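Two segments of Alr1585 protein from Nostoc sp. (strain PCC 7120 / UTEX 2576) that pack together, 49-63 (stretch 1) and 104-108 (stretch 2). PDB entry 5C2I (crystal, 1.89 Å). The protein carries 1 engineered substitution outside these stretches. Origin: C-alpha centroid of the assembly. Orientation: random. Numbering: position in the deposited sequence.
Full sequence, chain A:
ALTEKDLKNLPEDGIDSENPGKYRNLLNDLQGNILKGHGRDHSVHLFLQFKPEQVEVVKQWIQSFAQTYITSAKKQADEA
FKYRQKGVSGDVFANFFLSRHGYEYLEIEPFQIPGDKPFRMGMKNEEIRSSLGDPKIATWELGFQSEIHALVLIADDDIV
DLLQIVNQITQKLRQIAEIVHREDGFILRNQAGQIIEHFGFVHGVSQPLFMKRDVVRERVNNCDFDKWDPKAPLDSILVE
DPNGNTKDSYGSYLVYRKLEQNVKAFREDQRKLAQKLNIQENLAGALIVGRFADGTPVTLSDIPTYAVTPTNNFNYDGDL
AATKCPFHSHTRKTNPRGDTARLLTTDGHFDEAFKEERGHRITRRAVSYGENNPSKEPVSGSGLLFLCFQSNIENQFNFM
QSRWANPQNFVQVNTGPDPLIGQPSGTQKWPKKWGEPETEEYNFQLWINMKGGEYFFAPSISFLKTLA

Stretch 1 49-63: QFKPEQVEVVKQWIQ
Stretch 2, residues 104-108: EYLEI

Stretch 1 leaves a strand at Gln49-Phe50, passes through a type II turn from Lys51 to Gln54 (Pro52 phi/psi -54/140, Glu53 66/25), and enters a helix at Val55, with Gln54 as N-cap. Stretch 2 is the end of a helix: Tyr105 is its last helical residue, Leu106 (-77/5) follows, and Glu107, at positive phi (57/40), closes a Schellman motif with its N 3.0 Å from Glu104 O. The register is set by Val55 and Leu106, whose CA atoms lie 6.1 Å apart, and 444 Å² is buried.

Tyr105 contributes most, 134 Å². Its CA-CB bond points toward stretch 1, and chi1 175° (t) with chi2 -86° inserts the ring between strand end and helix start. Phe50 CB lies over one face, 3.5 Å from the Tyr105 ring centroid and 16° off the normal, a CH-pi contact; Val55 CG2 covers the opposite face, 4.0 Å from Tyr105 CE1. The Phe50 ring (chi1 -61°, m) meets the Tyr105 ring obliquely, planes at 39° and centroids 5.4 Å apart. A phenol suits this site because its flat faces take apolar cover while its tip reaches the turn: Tyr105 OH donates a hydrogen bond to Lys51 O at 2.6 Å, the carbonyl that also accepts a weak bond from Gln54 N at 3.4 Å.

Leu106 has the next largest covered area, 86 Å². Its CB starts sideways, but chi1 -66° (m) and chi2 170° (t) bring CD2 to 3.9 Å from Val58 CG1 and 4.1 Å from Ile62 CD1, so one leucine methyl packs against branched apolar side chains from successive helical turns.

Val55 (chi1 179°, t) buries 66 Å². Lys59, m then t throughout, lays its CG 3.9 Å from Leu106 CD2, and its extended chain carries NZ to Leu106 O at 3.1 Å, a weak hydrogen bond.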

# COMPACT_ATOMS: atom_id res chain seq x y z
N GLN A 49 5.30 4.70 -40.04
CA GLN A 49 5.33 4.84 -41.49
C GLN A 49 6.73 5.31 -41.89
O GLN A 49 7.18 6.42 -41.49
CB GLN A 49 4.33 5.86 -41.97
CG GLN A 49 4.21 5.99 -43.47
CD GLN A 49 3.18 7.06 -43.82
OE1 GLN A 49 3.53 8.15 -44.17
NE2 GLN A 49 1.92 6.73 -43.68
N PHE A 50 7.42 4.47 -42.64
CA PHE A 50 8.79 4.79 -43.04
C PHE A 50 8.81 5.94 -44.03
O PHE A 50 7.89 6.11 -44.84
CB PHE A 50 9.49 3.53 -43.58
CG PHE A 50 9.60 2.43 -42.55
CD1 PHE A 50 10.30 2.63 -41.36
CD2 PHE A 50 9.04 1.19 -42.77
CE1 PHE A 50 10.39 1.63 -40.40
CE2 PHE A 50 9.14 0.19 -41.82
CZ PHE A 50 9.81 0.41 -40.64
N LYS A 51 9.86 6.74 -43.98
CA LYS A 51 9.91 7.96 -44.79
C LYS A 51 10.27 7.62 -46.25
O LYS A 51 11.11 6.74 -46.50
CB LYS A 51 10.91 8.94 -44.23
CG LYS A 51 10.52 9.46 -42.86
CD LYS A 51 11.56 10.45 -42.37
CE LYS A 51 11.12 11.10 -41.06
NZ LYS A 51 12.22 11.97 -40.56
N PRO A 52 9.63 8.29 -47.21
CA PRO A 52 9.85 8.00 -48.62
C PRO A 52 11.31 8.05 -49.02
O PRO A 52 12.05 8.89 -48.54
CB PRO A 52 9.08 9.12 -49.36
CG PRO A 52 8.01 9.51 -48.41
CD PRO A 52 8.56 9.29 -47.01
N GLU A 53 11.70 7.11 -49.88
CA GLU A 53 13.02 7.10 -50.51
C GLU A 53 14.14 6.88 -49.52
O GLU A 53 15.26 7.24 -49.80
CB GLU A 53 13.28 8.42 -51.27
CG GLU A 53 12.09 8.94 -52.05
CD GLU A 53 11.92 8.24 -53.38
OE1 GLU A 53 12.90 8.29 -54.18
OE2 GLU A 53 10.80 7.71 -53.63
N GLN A 54 13.87 6.24 -48.39
CA GLN A 54 14.92 5.97 -47.40
C GLN A 54 15.05 4.49 -47.08
O GLN A 54 15.41 4.12 -45.96
CB GLN A 54 14.62 6.76 -46.13
CG GLN A 54 14.42 8.23 -46.44
CD GLN A 54 15.19 9.11 -45.51
OE1 GLN A 54 16.41 9.05 -45.46
NE2 GLN A 54 14.48 9.95 -44.78
N VAL A 55 14.85 3.66 -48.09
CA VAL A 55 14.75 2.22 -47.87
C VAL A 55 16.03 1.68 -47.23
O VAL A 55 15.97 0.94 -46.25
CB VAL A 55 14.45 1.45 -49.16
CG1 VAL A 55 14.40 -0.05 -48.86
CG2 VAL A 55 13.13 1.93 -49.76
N GLU A 56 17.18 2.06 -47.77
CA GLU A 56 18.43 1.46 -47.27
C GLU A 56 18.70 1.84 -45.81
O GLU A 56 19.02 0.97 -45.00
CB GLU A 56 19.62 1.86 -48.18
CG GLU A 56 21.03 1.50 -47.69
CD GLU A 56 21.38 0.01 -47.66
OE1 GLU A 56 20.91 -0.76 -48.55
OE2 GLU A 56 22.17 -0.42 -46.73
N VAL A 57 18.53 3.10 -45.44
CA VAL A 57 18.75 3.48 -44.02
C VAL A 57 17.67 2.93 -43.09
O VAL A 57 17.93 2.63 -41.90
CB VAL A 57 18.96 5.00 -43.81
CG1 VAL A 57 20.22 5.45 -44.53
CG2 VAL A 57 17.77 5.81 -44.27
N VAL A 58 16.46 2.74 -43.61
CA VAL A 58 15.43 2.05 -42.85
C VAL A 58 15.84 0.62 -42.56
O VAL A 58 15.73 0.13 -41.42
CB VAL A 58 14.06 2.07 -43.55
CG1 VAL A 58 13.08 1.07 -42.94
CG2 VAL A 58 13.48 3.48 -43.49
N LYS A 59 16.36 -0.05 -43.58
CA LYS A 59 16.80 -1.42 -43.39
C LYS A 59 17.93 -1.51 -42.38
O LYS A 59 17.93 -2.45 -41.54
CB LYS A 59 17.22 -2.05 -44.70
CG LYS A 59 16.04 -2.35 -45.60
CD LYS A 59 16.46 -3.03 -46.88
CE LYS A 59 15.23 -3.47 -47.68
NZ LYS A 59 15.60 -4.07 -48.96
N GLN A 60 18.86 -0.55 -42.42
CA GLN A 60 19.92 -0.51 -41.43
C GLN A 60 19.36 -0.32 -40.01
O GLN A 60 19.85 -0.94 -39.05
CB GLN A 60 20.93 0.59 -41.75
CG GLN A 60 21.73 0.37 -43.04
CD GLN A 60 22.42 1.64 -43.55
OE1 GLN A 60 22.52 2.64 -42.85
NE2 GLN A 60 22.91 1.58 -44.77
N TRP A 61 18.38 0.55 -39.87
CA TRP A 61 17.75 0.78 -38.57
C TRP A 61 17.06 -0.50 -38.04
O TRP A 61 17.24 -0.90 -36.88
CB TRP A 61 16.75 1.95 -38.59
CG TRP A 61 16.23 2.13 -37.23
CD1 TRP A 61 16.82 2.85 -36.22
CD2 TRP A 61 15.12 1.47 -36.65
NE1 TRP A 61 16.12 2.70 -35.07
CE2 TRP A 61 15.07 1.84 -35.29
CE3 TRP A 61 14.14 0.60 -37.15
CZ2 TRP A 61 14.09 1.36 -34.41
CZ3 TRP A 61 13.15 0.12 -36.27
CH2 TRP A 61 13.15 0.51 -34.91
N ILE A 62 16.26 -1.14 -38.89
CA ILE A 62 15.58 -2.38 -38.48
C ILE A 62 16.61 -3.43 -38.05
O ILE A 62 16.43 -4.12 -37.04
CB ILE A 62 14.70 -2.92 -39.64
CG1 ILE A 62 13.53 -1.96 -39.88
CG2 ILE A 62 14.16 -4.31 -39.31
CD1 ILE A 62 12.76 -2.27 -41.15
N GLN A 63 17.66 -3.57 -38.85
CA GLN A 63 18.74 -4.49 -38.53
C GLN A 63 19.31 -4.20 -37.14
O GLN A 63 19.51 -5.14 -36.34
CB GLN A 63 19.82 -4.41 -39.61
CG GLN A 63 21.02 -5.30 -39.36
CD GLN A 63 22.16 -5.08 -40.37
OE1 GLN A 63 22.60 -3.94 -40.64
NE2 GLN A 63 22.65 -6.15 -40.91
N GLU A 104 6.14 -4.01 -48.73
CA GLU A 104 6.24 -3.33 -50.03
C GLU A 104 7.23 -2.17 -49.96
O GLU A 104 8.03 -2.00 -50.88
CB GLU A 104 4.88 -2.88 -50.52
CG GLU A 104 3.99 -4.03 -50.92
CD GLU A 104 2.65 -3.49 -51.43
OE1 GLU A 104 1.92 -2.78 -50.72
OE2 GLU A 104 2.31 -3.73 -52.57
N TYR A 105 7.15 -1.38 -48.89
CA TYR A 105 8.09 -0.27 -48.67
C TYR A 105 9.54 -0.79 -48.71
O TYR A 105 10.41 -0.16 -49.31
CB TYR A 105 7.83 0.44 -47.33
CG TYR A 105 8.89 1.46 -47.08
CD1 TYR A 105 10.08 1.11 -46.47
CD2 TYR A 105 8.73 2.77 -47.50
CE1 TYR A 105 11.09 2.05 -46.29
CE2 TYR A 105 9.71 3.72 -47.32
CZ TYR A 105 10.90 3.35 -46.71
OH TYR A 105 11.91 4.30 -46.54
N LEU A 106 9.76 -1.95 -48.11
CA LEU A 106 11.06 -2.58 -48.04
C LEU A 106 11.50 -3.27 -49.33
O LEU A 106 12.56 -3.87 -49.37
CB LEU A 106 11.10 -3.56 -46.85
CG LEU A 106 11.00 -2.87 -45.49
CD1 LEU A 106 10.80 -3.94 -44.41
CD2 LEU A 106 12.20 -1.99 -45.19
N GLU A 107 10.72 -3.14 -50.40
CA GLU A 107 11.07 -3.68 -51.72
C GLU A 107 11.32 -5.19 -51.68
O GLU A 107 12.17 -5.73 -52.40
CB GLU A 107 12.25 -2.93 -52.35
CG GLU A 107 12.03 -1.43 -52.41
CD GLU A 107 13.20 -0.63 -52.93
OE1 GLU A 107 14.34 -1.13 -52.96
OE2 GLU A 107 12.95 0.51 -53.33
N ILE A 108 10.48 -5.86 -50.91
CA ILE A 108 10.41 -7.32 -50.92
C ILE A 108 9.42 -7.76 -52.01
O ILE A 108 8.26 -7.32 -52.04
CB ILE A 108 9.94 -7.85 -49.54
CG1 ILE A 108 10.88 -7.37 -48.42
CG2 ILE A 108 9.80 -9.36 -49.56
CD1 ILE A 108 12.32 -7.77 -48.55